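Local coordinates for yeast glycogen phosphorylase (Saccharomyces cerevisiae, PDB 1YGP), which belongs to the carbohydrate phosphorylase family of the GT-B clan and carries a bound pyridoxal-5'-phosphate in a pocket lined by residues from both halves of its chain, at residues Y100-E105 with H341-R346; Y187-E192 with L329-F334; V745-E750 with D754-F759. All blocks are in the same frame, centred on the assembly; numbering follows the deposited sequence.

Contact 1: residues Y100-E105 with H341-R346. With PO4 (phosphate ion), chain C.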
loop_
_atom_site.group_PDB
_atom_site.type_symbol
_atom_site.label_atom_id
_atom_site.label_comp_id
_atom_site.label_asym_id
_atom_site.label_seq_id
_atom_site.Cartn_x
_atom_site.Cartn_y
_atom_site.Cartn_z
ATOM N N TYR A 100 -11.252 -1.943 27.115
ATOM C CA TYR A 100 -11.152 -1.603 25.717
ATOM C C TYR A 100 -11.168 -0.087 25.804
ATOM O O TYR A 100 -11.984 0.538 26.500
ATOM C CB TYR A 100 -12.346 -2.171 24.960
ATOM C CG TYR A 100 -12.232 -3.682 24.806
ATOM C CD1 TYR A 100 -11.245 -4.255 23.997
ATOM C CD2 TYR A 100 -13.135 -4.511 25.464
ATOM C CE1 TYR A 100 -11.168 -5.644 23.847
ATOM C CE2 TYR A 100 -13.069 -5.896 25.321
ATOM C CZ TYR A 100 -12.086 -6.461 24.511
ATOM O OH TYR A 100 -12.032 -7.844 24.367
ATOM N N TYR A 101 -10.163 0.505 25.185
ATOM C CA TYR A 101 -9.943 1.926 25.262
ATOM C C TYR A 101 -10.291 2.445 23.872
ATOM O O TYR A 101 -9.526 2.227 22.915
ATOM C CB TYR A 101 -8.458 2.153 25.644
ATOM C CG TYR A 101 -8.199 3.587 26.073
ATOM C CD1 TYR A 101 -8.425 3.964 27.403
ATOM C CD2 TYR A 101 -7.835 4.542 25.124
ATOM C CE1 TYR A 101 -8.306 5.302 27.780
ATOM C CE2 TYR A 101 -7.718 5.876 25.494
ATOM C CZ TYR A 101 -7.961 6.248 26.814
ATOM O OH TYR A 101 -7.924 7.585 27.144
ATOM N N LEU A 102 -11.430 3.101 23.682
ATOM C CA LEU A 102 -11.756 3.602 22.364
ATOM C C LEU A 102 -11.304 5.040 22.246
ATOM O O LEU A 102 -11.654 5.893 23.068
ATOM C CB LEU A 102 -13.254 3.470 22.144
ATOM C CG LEU A 102 -13.764 2.161 21.522
ATOM C CD1 LEU A 102 -13.124 0.932 22.156
ATOM C CD2 LEU A 102 -15.250 2.117 21.712
ATOM N N SER A 103 -10.467 5.342 21.270
ATOM C CA SER A 103 -10.006 6.696 21.090
ATOM C C SER A 103 -9.956 6.964 19.594
ATOM O O SER A 103 -9.588 6.116 18.765
ATOM C CB SER A 103 -8.634 6.862 21.668
ATOM O OG SER A 103 -8.253 8.226 21.564
ATOM N N LEU A 104 -10.362 8.182 19.242
ATOM C CA LEU A 104 -10.358 8.600 17.845
ATOM C C LEU A 104 -8.960 8.926 17.357
ATOM O O LEU A 104 -8.747 9.037 16.155
ATOM C CB LEU A 104 -11.230 9.838 17.640
ATOM C CG LEU A 104 -11.688 10.138 16.241
ATOM C CD1 LEU A 104 -12.399 8.942 15.647
ATOM C CD2 LEU A 104 -12.624 11.323 16.296
ATOM N N GLU A 105 -8.001 9.122 18.249
ATOM C CA GLU A 105 -6.665 9.407 17.803
ATOM C C GLU A 105 -5.699 8.842 18.819
ATOM O O GLU A 105 -5.985 8.857 20.019
ATOM C CB GLU A 105 -6.499 10.904 17.648
ATOM C CG GLU A 105 -6.940 11.768 18.812
ATOM C CD GLU A 105 -6.565 13.217 18.604
ATOM O OE1 GLU A 105 -5.386 13.533 18.679
ATOM O OE2 GLU A 105 -7.442 14.037 18.376
ATOM N N HIS A 341 -18.243 -4.967 17.484
ATOM C CA HIS A 341 -18.390 -6.287 16.906
ATOM C C HIS A 341 -17.273 -7.218 17.335
ATOM O O HIS A 341 -17.512 -8.391 17.661
ATOM C CB HIS A 341 -18.388 -6.190 15.402
ATOM C CG HIS A 341 -18.621 -7.512 14.697
ATOM N ND1 HIS A 341 -17.911 -8.631 14.751
ATOM C CD2 HIS A 341 -19.662 -7.732 13.826
ATOM C CE1 HIS A 341 -18.466 -9.513 13.954
ATOM N NE2 HIS A 341 -19.515 -8.961 13.409
ATOM N N ASP A 342 -16.041 -6.718 17.260
ATOM C CA ASP A 342 -14.882 -7.518 17.597
ATOM C C ASP A 342 -14.900 -7.766 19.111
ATOM O O ASP A 342 -14.629 -8.891 19.536
ATOM C CB ASP A 342 -13.646 -6.752 17.098
ATOM C CG ASP A 342 -12.354 -7.543 17.153
ATOM O OD1 ASP A 342 -12.343 -8.747 16.966
ATOM O OD2 ASP A 342 -11.312 -6.957 17.393
ATOM N N ILE A 343 -15.343 -6.787 19.915
ATOM C CA ILE A 343 -15.449 -6.919 21.364
ATOM C C ILE A 343 -16.536 -7.929 21.727
ATOM O O ILE A 343 -16.324 -8.680 22.666
ATOM C CB ILE A 343 -15.731 -5.505 21.946
ATOM C CG1 ILE A 343 -14.430 -4.717 21.874
ATOM C CG2 ILE A 343 -16.288 -5.560 23.374
ATOM C CD1 ILE A 343 -14.635 -3.193 21.939
ATOM N N LEU A 344 -17.680 -8.061 21.058
ATOM C CA LEU A 344 -18.638 -9.093 21.407
ATOM C C LEU A 344 -18.249 -10.473 20.844
ATOM O O LEU A 344 -18.591 -11.511 21.438
ATOM C CB LEU A 344 -20.015 -8.746 20.887
ATOM C CG LEU A 344 -20.526 -7.328 21.012
ATOM C CD1 LEU A 344 -22.000 -7.311 20.722
ATOM C CD2 LEU A 344 -20.332 -6.815 22.424
ATOM N N ARG A 345 -17.526 -10.549 19.712
ATOM C CA ARG A 345 -17.151 -11.835 19.132
ATOM C C ARG A 345 -16.259 -12.601 20.102
ATOM O O ARG A 345 -16.491 -13.760 20.452
ATOM C CB ARG A 345 -16.390 -11.656 17.827
ATOM C CG ARG A 345 -16.215 -13.050 17.251
ATOM C CD ARG A 345 -15.059 -13.357 16.320
ATOM N NE ARG A 345 -13.813 -13.098 16.989
ATOM C CZ ARG A 345 -13.170 -11.969 16.707
ATOM N NH1 ARG A 345 -13.668 -11.090 15.811
ATOM N NH2 ARG A 345 -12.044 -11.695 17.362
ATOM N N ARG A 346 -15.244 -11.897 20.581
ATOM C CA ARG A 346 -14.308 -12.436 21.540
ATOM C C ARG A 346 -15.080 -12.908 22.772
ATOM O O ARG A 346 -14.823 -14.015 23.250
ATOM C CB ARG A 346 -13.324 -11.338 21.852
ATOM C CG ARG A 346 -12.150 -11.781 22.681
ATOM C CD ARG A 346 -11.077 -10.704 22.758
ATOM N NE ARG A 346 -10.591 -10.400 21.425
ATOM C CZ ARG A 346 -10.698 -9.168 20.926
ATOM N NH1 ARG A 346 -11.241 -8.181 21.642
ATOM N NH2 ARG A 346 -10.321 -8.942 19.665
HETATM P P PO4 C . -9.354 -13.055 19.402
HETATM O O1 PO4 C . -8.923 -12.864 20.799
HETATM O O2 PO4 C . -9.025 -11.826 18.656
HETATM O O3 PO4 C . -8.642 -14.215 18.791
HETATM O O4 PO4 C . -10.805 -13.316 19.338
#
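Y100 lays one face of its ring on I343, the main join between strand 98-102 of the large mixed sheet and helix 322-350 packed against that sheet, in a phosphorylase of the GT-B clan. The fit is a CH-pi contact: CG1 of I343 sits 3.6 Å from the centroid of the Y100 ring and 3° off its normal. I343 CD1 continues toward the root of the tyrosine, 3.8 Å from Y100 CG, while I343 CG2 reaches Y100 CE2. L102 adds a lighter touch at the same isoleucine. Beyond the ring, the R346 chain runs out with CG anti to the backbone N and a bend at chi3, which brings the guanidinium to the phenol oxygen with its plane 36° from that of the ring. The other edge atoms of this group serve D342 and a phosphate ion, probably from the crystallisation liquor: NE of R346 lies 3.0 Å from phosphate O1. R345 grips the same ion, its NH2 2.8 Å from O4 in a nearly straight bond. D342 ties both arginines together and meets R278 and Y187. R346 NH1 donates to Y100 OH over 2.9 Å, the oxygen lying 5° out of the guanidinium plane.

Contact 2: residues Y187-E192 with L329-F334; sequences YGLRYE and LKQQYF
L189 splits its two methyl groups between two residues of helix 322-350. L189 CD2 comes up to the edge of the F334 ring, near the ring plane and 3.6 Å from F334 CD2, so the phenylalanine offers its rim to this methyl. L189 CD1 turns instead to the aliphatic part of Q331 and lies 3.7 Å from Q331 CG. Both helix side chains cross the leucine at a slant.

In the fold this is helix-on-sheet packing: 184-189 is an inner strand of the mixed nine-stranded sheet, and the chain leaves it at L189 for the loop that carries Y191. W335 also touches L189, while W280 and A282 of the adjacent strand 274-284 pack on F334.

Q331 leaves the helix with CG anti to the backbone N (chi1 176°) and stays extended beyond CG, carrying its amide past L189 to Y191. There the amide and the phenol ring stand almost perpendicular, their planes 89° apart, and Q331 NE2 approaches the ring edge at 4.1 Å from Y191 CE1. That is a packing contact; the amide nitrogen has its hydrogen bond with the carbonyl oxygen of I311. The tyrosine ring in turn has L189 CB over one face but offset toward the rim, 3.7 Å above the Y191 ring plane, and the leucine lies between Y191 and the helix. The hydroxyl of Y191 is hydrogen-bonded to the carbonyl oxygen of L104, beyond the end of neighbouring strand 98-102.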
loop_
_atom_site.group_PDB
_atom_site.type_symbol
_atom_site.label_atom_id
_atom_site.label_comp_id
_atom_site.label_asym_id
_atom_site.label_seq_id
_atom_site.Cartn_x
_atom_site.Cartn_y
_atom_site.Cartn_z
ATOM N N TYR A 187 -8.824 0.555 20.325
ATOM C CA TYR A 187 -9.378 0.413 19.003
ATOM C C TYR A 187 -9.387 1.793 18.396
ATOM O O TYR A 187 -9.776 2.738 19.095
ATOM C CB TYR A 187 -10.819 -0.085 19.014
ATOM C CG TYR A 187 -10.990 -1.579 19.194
ATOM C CD1 TYR A 187 -10.888 -2.437 18.104
ATOM C CD2 TYR A 187 -11.214 -2.088 20.467
ATOM C CE1 TYR A 187 -11.000 -3.816 18.292
ATOM C CE2 TYR A 187 -11.326 -3.458 20.667
ATOM C CZ TYR A 187 -11.218 -4.312 19.579
ATOM O OH TYR A 187 -11.335 -5.670 19.784
ATOM N N GLY A 188 -9.062 1.942 17.110
ATOM C CA GLY A 188 -9.044 3.241 16.451
ATOM C C GLY A 188 -9.120 3.111 14.937
ATOM O O GLY A 188 -9.581 2.081 14.420
ATOM N N LEU A 189 -8.663 4.118 14.179
ATOM C CA LEU A 189 -8.736 4.084 12.722
ATOM C C LEU A 189 -7.342 4.199 12.123
ATOM O O LEU A 189 -6.447 4.793 12.716
ATOM C CB LEU A 189 -9.594 5.217 12.242
ATOM C CG LEU A 189 -11.056 5.144 12.606
ATOM C CD1 LEU A 189 -11.700 6.524 12.633
ATOM C CD2 LEU A 189 -11.707 4.213 11.619
ATOM N N ARG A 190 -7.087 3.622 10.966
ATOM C CA ARG A 190 -5.769 3.642 10.394
ATOM C C ARG A 190 -5.859 4.713 9.325
ATOM O O ARG A 190 -6.220 4.441 8.182
ATOM C CB ARG A 190 -5.479 2.283 9.806
ATOM C CG ARG A 190 -4.009 2.058 9.613
ATOM C CD ARG A 190 -3.792 0.751 8.880
ATOM N NE ARG A 190 -3.971 0.948 7.457
ATOM C CZ ARG A 190 -2.992 0.720 6.585
ATOM N NH1 ARG A 190 -1.783 0.291 6.942
ATOM N NH2 ARG A 190 -3.236 0.959 5.308
ATOM N N TYR A 191 -5.575 5.963 9.670
ATOM C CA TYR A 191 -5.645 7.039 8.706
ATOM C C TYR A 191 -4.567 6.873 7.647
ATOM O O TYR A 191 -3.400 6.694 8.026
ATOM C CB TYR A 191 -5.465 8.333 9.438
ATOM C CG TYR A 191 -6.561 8.507 10.475
ATOM C CD1 TYR A 191 -7.846 8.873 10.088
ATOM C CD2 TYR A 191 -6.284 8.285 11.820
ATOM C CE1 TYR A 191 -8.841 9.017 11.044
ATOM C CE2 TYR A 191 -7.279 8.427 12.778
ATOM C CZ TYR A 191 -8.548 8.791 12.387
ATOM O OH TYR A 191 -9.552 8.932 13.331
ATOM N N GLU A 192 -4.872 6.900 6.337
ATOM C CA GLU A 192 -3.803 6.813 5.334
ATOM C C GLU A 192 -2.922 8.037 5.314
ATOM O O GLU A 192 -1.707 7.960 5.126
ATOM C CB GLU A 192 -4.264 6.720 3.898
ATOM C CG GLU A 192 -4.954 5.461 3.435
ATOM C CD GLU A 192 -4.069 4.232 3.507
ATOM O OE1 GLU A 192 -3.227 4.049 2.618
ATOM O OE2 GLU A 192 -4.248 3.469 4.466
ATOM N N LEU A 329 -19.666 11.740 11.056
ATOM C CA LEU A 329 -20.535 10.799 11.724
ATOM C C LEU A 329 -20.328 9.388 11.183
ATOM O O LEU A 329 -20.202 8.429 11.950
ATOM C CB LEU A 329 -21.994 11.225 11.549
ATOM C CG LEU A 329 -23.055 10.469 12.391
ATOM C CD1 LEU A 329 -22.750 10.558 13.899
ATOM C CD2 LEU A 329 -24.411 11.056 12.085
ATOM N N LYS A 330 -20.174 9.281 9.862
ATOM C CA LYS A 330 -19.986 8.033 9.122
ATOM C C LYS A 330 -18.751 7.292 9.621
ATOM O O LYS A 330 -18.779 6.105 9.921
ATOM C CB LYS A 330 -19.886 8.431 7.660
ATOM C CG LYS A 330 -20.371 7.449 6.619
ATOM C CD LYS A 330 -20.692 8.329 5.420
ATOM C CE LYS A 330 -21.346 7.575 4.263
ATOM N NZ LYS A 330 -21.659 8.513 3.197
ATOM N N GLN A 331 -17.667 8.029 9.799
ATOM C CA GLN A 331 -16.403 7.540 10.316
ATOM C C GLN A 331 -16.544 7.093 11.774
ATOM O O GLN A 331 -16.141 5.981 12.126
ATOM C CB GLN A 331 -15.428 8.696 10.108
ATOM C CG GLN A 331 -14.006 8.639 10.589
ATOM C CD GLN A 331 -13.219 9.858 10.090
ATOM O OE1 GLN A 331 -13.307 10.954 10.639
ATOM N NE2 GLN A 331 -12.399 9.776 9.056
ATOM N N GLN A 332 -17.164 7.900 12.648
ATOM C CA GLN A 332 -17.359 7.569 14.060
ATOM C C GLN A 332 -18.268 6.353 14.213
ATOM O O GLN A 332 -18.068 5.523 15.116
ATOM C CB GLN A 332 -17.979 8.742 14.815
ATOM C CG GLN A 332 -17.133 9.998 14.869
ATOM C CD GLN A 332 -17.671 11.093 15.773
ATOM O OE1 GLN A 332 -16.917 11.872 16.368
ATOM N NE2 GLN A 332 -18.973 11.226 15.960
ATOM N N TYR A 333 -19.259 6.185 13.324
ATOM C CA TYR A 333 -20.047 4.975 13.384
ATOM C C TYR A 333 -19.164 3.799 12.974
ATOM O O TYR A 333 -19.023 2.908 13.811
ATOM C CB TYR A 333 -21.272 5.016 12.462
ATOM C CG TYR A 333 -22.106 3.753 12.641
ATOM C CD1 TYR A 333 -22.272 3.191 13.910
ATOM C CD2 TYR A 333 -22.629 3.102 11.531
ATOM C CE1 TYR A 333 -22.935 1.980 14.063
ATOM C CE2 TYR A 333 -23.302 1.889 11.675
ATOM C CZ TYR A 333 -23.441 1.334 12.940
ATOM O OH TYR A 333 -24.043 0.108 13.109
ATOM N N PHE A 334 -18.527 3.764 11.787
ATOM C CA PHE A 334 -17.644 2.689 11.309
ATOM C C PHE A 334 -16.683 2.130 12.380
ATOM O O PHE A 334 -16.618 0.930 12.658
ATOM C CB PHE A 334 -16.895 3.269 10.108
ATOM C CG PHE A 334 -15.794 2.403 9.520
ATOM C CD1 PHE A 334 -16.113 1.320 8.707
ATOM C CD2 PHE A 334 -14.461 2.665 9.843
ATOM C CE1 PHE A 334 -15.107 0.491 8.228
ATOM C CE2 PHE A 334 -13.457 1.828 9.357
ATOM C CZ PHE A 334 -13.779 0.736 8.551
#

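Contact 3: residues V745-E750 with D754-F759; sequences VEITRE and DNVFLF
T748 packs on V756: the threonine OG1 is 3.3 Å from V756 CG2, and the two side chains cross at about a right angle. The hydroxyl is on this side because OG1 stands beside the backbone N of its own residue, anti to the carbonyl carbon (chi1 -63°). Its polar partner lies one turn back in the helix, where OG1 is hydrogen-bonded to the carbonyl oxygen of N744; toward the strand its neighbours are carbon atoms of V756 and L758. T748 CG2 lies farther off, 4.2 Å from V756 CG2. On the buried side I747 points its CB at the strand segment, though the far end of the chain leads elsewhere, and the touch is slack, with I747 CG2 4.3 Å from V756 CG1.

The solvent side is thin: a single touch, where L758 and T748 reach toward each other tip to tip and L758 CD1 stops 3.8 Å from T748 OG1. Here both residues are partly exposed, and L758 also touches a crystal neighbour. The charged residues E746, R749 and E750 take no part in this interface: R749 joins E750 and, by a weaker bond, E746 in a salt-bridge network, with R749 NE 3.3 Å from E750 OE2, which it meets on the anti lone pair.

The contact lies within a beta-alpha-beta unit of the parallel six-stranded sheet, in which strand 735-739 leads through helix 743-751 into the outermost strand, 757-759. F757 and F759 alternate with the contact residues and pack on helix 820-840; strand 757-759 pairs with 735-739 through backbone bonds at G738 and I736.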
loop_
_atom_site.group_PDB
_atom_site.type_symbol
_atom_site.label_atom_id
_atom_site.label_comp_id
_atom_site.label_asym_id
_atom_site.label_seq_id
_atom_site.Cartn_x
_atom_site.Cartn_y
_atom_site.Cartn_z
ATOM N N VAL A 745 -2.021 24.518 37.800
ATOM C CA VAL A 745 -2.468 24.442 39.189
ATOM C C VAL A 745 -1.959 23.146 39.855
ATOM O O VAL A 745 -1.266 23.212 40.880
ATOM C CB VAL A 745 -4.025 24.523 39.191
ATOM C CG1 VAL A 745 -4.562 24.353 40.585
ATOM C CG2 VAL A 745 -4.494 25.884 38.716
ATOM N N GLU A 746 -2.198 21.953 39.310
ATOM C CA GLU A 746 -1.664 20.749 39.927
ATOM C C GLU A 746 -0.153 20.620 39.888
ATOM O O GLU A 746 0.397 20.075 40.855
ATOM C CB GLU A 746 -2.274 19.515 39.299
ATOM C CG GLU A 746 -3.513 19.323 40.117
ATOM C CD GLU A 746 -4.577 18.412 39.535
ATOM O OE1 GLU A 746 -5.369 18.892 38.716
ATOM O OE2 GLU A 746 -4.631 17.247 39.941
ATOM N N ILE A 747 0.535 21.112 38.835
ATOM C CA ILE A 747 2.007 21.156 38.806
ATOM C C ILE A 747 2.446 21.922 40.061
ATOM O O ILE A 747 3.253 21.416 40.844
ATOM C CB ILE A 747 2.610 21.941 37.588
ATOM C CG1 ILE A 747 2.156 21.392 36.235
ATOM C CG2 ILE A 747 4.113 21.903 37.718
ATOM C CD1 ILE A 747 2.350 19.895 36.084
ATOM N N THR A 748 1.861 23.110 40.292
ATOM C CA THR A 748 2.201 23.978 41.411
ATOM C C THR A 748 2.025 23.295 42.751
ATOM O O THR A 748 2.930 23.367 43.576
ATOM C CB THR A 748 1.346 25.235 41.312
ATOM O OG1 THR A 748 1.753 25.850 40.090
ATOM C CG2 THR A 748 1.515 26.201 42.455
ATOM N N ARG A 749 0.908 22.612 42.959
ATOM C CA ARG A 749 0.677 21.843 44.167
ATOM C C ARG A 749 1.838 20.881 44.416
ATOM O O ARG A 749 2.561 21.028 45.394
ATOM C CB ARG A 749 -0.619 21.071 44.003
ATOM C CG ARG A 749 -1.071 20.208 45.157
ATOM C CD ARG A 749 -2.235 19.354 44.686
ATOM N NE ARG A 749 -1.759 18.243 43.874
ATOM C CZ ARG A 749 -2.561 17.536 43.068
ATOM N NH1 ARG A 749 -3.861 17.812 42.958
ATOM N NH2 ARG A 749 -2.048 16.534 42.354
ATOM N N GLU A 750 2.082 19.955 43.490
ATOM C CA GLU A 750 3.121 18.949 43.602
ATOM C C GLU A 750 4.536 19.466 43.723
ATOM O O GLU A 750 5.270 18.980 44.580
ATOM C CB GLU A 750 3.098 18.036 42.404
ATOM C CG GLU A 750 1.836 17.222 42.312
ATOM C CD GLU A 750 1.746 16.182 43.405
ATOM O OE1 GLU A 750 2.672 15.368 43.506
ATOM O OE2 GLU A 750 0.754 16.184 44.132
ATOM N N ASP A 754 6.782 28.084 44.838
ATOM C CA ASP A 754 8.030 28.803 44.676
ATOM C C ASP A 754 8.859 28.332 43.484
ATOM O O ASP A 754 9.944 28.855 43.232
ATOM C CB ASP A 754 8.831 28.691 45.994
ATOM C CG ASP A 754 8.916 27.292 46.616
ATOM O OD1 ASP A 754 7.975 26.889 47.313
ATOM O OD2 ASP A 754 9.926 26.610 46.409
ATOM N N ASN A 755 8.388 27.370 42.694
ATOM C CA ASN A 755 9.182 26.886 41.583
ATOM C C ASN A 755 8.546 27.155 40.232
ATOM O O ASN A 755 9.095 26.785 39.195
ATOM C CB ASN A 755 9.410 25.402 41.794
ATOM C CG ASN A 755 10.221 25.155 43.055
ATOM O OD1 ASN A 755 11.333 25.651 43.228
ATOM N ND2 ASN A 755 9.711 24.412 44.022
ATOM N N VAL A 756 7.380 27.790 40.160
ATOM C CA VAL A 756 6.731 28.057 38.882
ATOM C C VAL A 756 6.582 29.574 38.782
ATOM O O VAL A 756 6.557 30.221 39.828
ATOM C CB VAL A 756 5.304 27.369 38.761
ATOM C CG1 VAL A 756 5.438 25.854 38.774
ATOM C CG2 VAL A 756 4.415 27.748 39.918
ATOM N N PHE A 757 6.512 30.185 37.593
ATOM C CA PHE A 757 6.355 31.625 37.448
ATOM C C PHE A 757 4.938 31.854 36.982
ATOM O O PHE A 757 4.658 31.697 35.791
ATOM C CB PHE A 757 7.308 32.188 36.413
ATOM C CG PHE A 757 8.759 32.058 36.825
ATOM C CD1 PHE A 757 9.429 30.844 36.666
ATOM C CD2 PHE A 757 9.413 33.149 37.372
ATOM C CE1 PHE A 757 10.760 30.726 37.062
ATOM C CE2 PHE A 757 10.741 33.023 37.762
ATOM C CZ PHE A 757 11.416 31.819 37.610
ATOM N N LEU A 758 4.008 32.135 37.894
ATOM C CA LEU A 758 2.628 32.319 37.501
ATOM C C LEU A 758 2.326 33.796 37.407
ATOM O O LEU A 758 3.025 34.596 38.031
ATOM C CB LEU A 758 1.752 31.636 38.510
ATOM C CG LEU A 758 2.026 30.136 38.667
ATOM C CD1 LEU A 758 1.279 29.595 39.884
ATOM C CD2 LEU A 758 1.647 29.423 37.378
ATOM N N PHE A 759 1.348 34.196 36.608
ATOM C CA PHE A 759 1.013 35.591 36.435
ATOM C C PHE A 759 -0.416 35.638 35.916
ATOM O O PHE A 759 -1.094 34.607 35.776
ATOM C CB PHE A 759 1.930 36.232 35.420
ATOM C CG PHE A 759 1.663 35.774 33.983
ATOM C CD1 PHE A 759 2.127 34.529 33.546
ATOM C CD2 PHE A 759 0.929 36.590 33.106
ATOM C CE1 PHE A 759 1.848 34.108 32.245
ATOM C CE2 PHE A 759 0.659 36.157 31.811
ATOM C CZ PHE A 759 1.115 34.918 31.378
#

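From the N terminus, strand 98-102 comes first and waits more than two hundred residues for helix 322-350 to close contact 1. Within that span the chain lays down strand 184-189, whose meeting with an earlier part of the same helix makes contact 2, so the second loop lies wholly inside the first. The two strands are neighbours in the mixed sheet, and one long helix spans both; their centres are 12 Å apart, and Y187 joins them by touching Y100, D342 and I343. Contact 3 follows in series, a short local closure in the six-stranded sheet on the opposite side of the chain's centre, about 38 Å from contact 1 between centres.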